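Local coordinates for thioredoxin-like protein (Klebsiella pneumoniae subsp. pneumoniae MGH 78578, PDB 3TY1) that is a putative aldose 1-epimerase, probably binding carbohydrate and, if the assignment holds, interconverting the alpha and beta anomers of a sugar, at the interface of chains A and B. Coordinates in Å, arbitrary orientation; residue numbers count along the deposited sequence, not the author numbering. Chains: chain A/B, Hypothetical aldose 1-epimerase.

The interface of chains A and B. Residues chain A 83, 85-86, 110, 301, 303, 309-310; chain B 170.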
# COMPACT_ATOMS: atom_id res chain seq x y z
N TRP A 83 20.65 16.19 -5.09
CA TRP A 83 19.86 17.04 -5.99
C TRP A 83 18.52 17.37 -5.37
O TRP A 83 18.15 16.79 -4.36
CB TRP A 83 19.67 16.35 -7.35
CG TRP A 83 18.86 15.03 -7.31
CD1 TRP A 83 19.21 13.87 -6.73
CD2 TRP A 83 17.59 14.80 -7.97
NE1 TRP A 83 18.23 12.92 -6.93
CE2 TRP A 83 17.22 13.47 -7.69
CE3 TRP A 83 16.73 15.61 -8.74
CZ2 TRP A 83 16.01 12.91 -8.16
CZ3 TRP A 83 15.53 15.07 -9.21
CH2 TRP A 83 15.18 13.72 -8.93
N SER A 85 14.77 17.30 -5.96
CA SER A 85 13.65 16.70 -6.67
C SER A 85 12.36 17.42 -6.30
O SER A 85 12.27 18.00 -5.20
CB SER A 85 13.57 15.26 -6.27
OG SER A 85 12.43 14.59 -6.74
N PRO A 86 11.33 17.38 -7.19
CA PRO A 86 10.02 17.83 -6.74
C PRO A 86 9.43 17.02 -5.58
O PRO A 86 8.53 17.50 -4.92
CB PRO A 86 9.15 17.66 -7.99
CG PRO A 86 9.87 16.61 -8.85
CD PRO A 86 11.31 16.97 -8.61
N PHE A 110 11.13 9.40 -5.83
CA PHE A 110 12.52 9.60 -6.25
C PHE A 110 13.09 10.96 -5.95
O PHE A 110 12.70 11.98 -6.56
CB PHE A 110 12.70 9.25 -7.75
CG PHE A 110 14.13 9.38 -8.26
CD1 PHE A 110 15.20 8.93 -7.52
CD2 PHE A 110 14.37 9.85 -9.54
CE1 PHE A 110 16.53 9.02 -8.02
CE2 PHE A 110 15.66 9.93 -10.03
CZ PHE A 110 16.73 9.51 -9.27
N TRP A 301 23.35 9.51 -17.20
CA TRP A 301 22.03 10.10 -17.31
C TRP A 301 22.25 11.60 -17.22
O TRP A 301 22.71 12.07 -16.20
CB TRP A 301 21.13 9.56 -16.14
CG TRP A 301 19.82 10.20 -15.99
CD1 TRP A 301 18.91 10.47 -16.97
CD2 TRP A 301 19.23 10.66 -14.76
NE1 TRP A 301 17.79 11.06 -16.43
CE2 TRP A 301 17.94 11.16 -15.07
CE3 TRP A 301 19.64 10.65 -13.41
CZ2 TRP A 301 17.10 11.73 -14.10
CZ3 TRP A 301 18.77 11.16 -12.43
CH2 TRP A 301 17.51 11.69 -12.80
N ASN A 303 20.35 14.79 -17.16
CA ASN A 303 18.99 15.32 -16.97
C ASN A 303 19.12 16.81 -16.70
O ASN A 303 18.80 17.28 -15.60
CB ASN A 303 18.28 14.54 -15.85
CG ASN A 303 16.76 14.69 -15.89
OD1 ASN A 303 16.07 13.81 -16.39
ND2 ASN A 303 16.23 15.82 -15.42
N GLN A 309 12.21 21.16 -12.53
CA GLN A 309 11.90 19.87 -13.17
C GLN A 309 12.88 18.79 -12.76
O GLN A 309 12.50 17.65 -12.59
CB GLN A 309 11.89 19.99 -14.67
CG GLN A 309 11.48 18.72 -15.43
CD GLN A 309 9.95 18.45 -15.42
OE1 GLN A 309 9.19 19.15 -14.76
NE2 GLN A 309 9.53 17.42 -16.15
N GLY A 310 14.16 19.16 -12.61
CA GLY A 310 15.24 18.22 -12.29
C GLY A 310 16.48 18.60 -13.08
O GLY A 310 16.48 18.54 -14.31
N PHE B 170 8.20 12.98 -9.83
CA PHE B 170 9.33 13.35 -10.68
C PHE B 170 8.94 13.04 -12.13
O PHE B 170 8.35 11.99 -12.41
CB PHE B 170 10.59 12.59 -10.29
CG PHE B 170 11.79 12.89 -11.13
CD1 PHE B 170 12.25 14.19 -11.29
CD2 PHE B 170 12.48 11.85 -11.76
CE1 PHE B 170 13.35 14.46 -12.09
CE2 PHE B 170 13.61 12.11 -12.55
CZ PHE B 170 14.04 13.40 -12.70
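B:Phe170 pushes its ring among A:Trp83, A:Phe110, A:Trp301, A:Pro86 and A:Gln309, a worked example of how one aromatic knob fills a socket in a neighbouring chain, in an assembly that may or may not be the biological one. Chain A buries 105 Å² of the phenylalanine's surface, while each socket residue gives up far less. At the base, A:Pro86 CG lies 3.8 Å from B:Phe170 CA, and the CB above it passes A:Ser85 at a looser distance. CG stands anti to the backbone N and beside the carbonyl carbon (chi1 179°), a setting that directs the ring into chain A. From there the two edges of the ring meet different surroundings. On one, CD1 and then CE1 run beside the backbone carbonyl of A:Gln309, with its O 3.3 Å from B:Phe170 CE1, perhaps a weakly polar contact with the ring edge. On the other, B:Phe170 CD2 comes to 3.5 Å from A:Phe110 CD2, the two rings meeting edge-to-face with planes 74° apart although the side chains point the same way. A:Trp83 brings the rim of its six-membered ring over a face of B:Phe170, A:Trp83 CH2 standing 3.8 Å from B:Phe170 CD1 and the planes inclined at 69°. At the tip, CE2 and CZ meet A:Trp301, which arrives from the opposite direction; A:Trp301 CZ2 is 3.8 Å from B:Phe170 CZ, which lies in the indole plane at its edge.

Contacts within chain A brace the socket. A:Trp83 CZ2 sits over the centre of the A:Phe110 ring, and A:Ser85 OG donates to A:Phe110 O at 2.6 Å. A:Asn303 CB lies over one indole face of A:Trp301, toward its rim, while A:Asn303 ND2 donates to A:Gly310 O at 2.9 Å, with the acceptor in the amide plane but the donor well above the carbonyl plane.

In this supersandwich protein the knob occupies the turn linking strands 159-169 and 173-183 of chain B, and enters a socket that combines loop residues of chain A with strand 297-304 and the connection to strand 311-318.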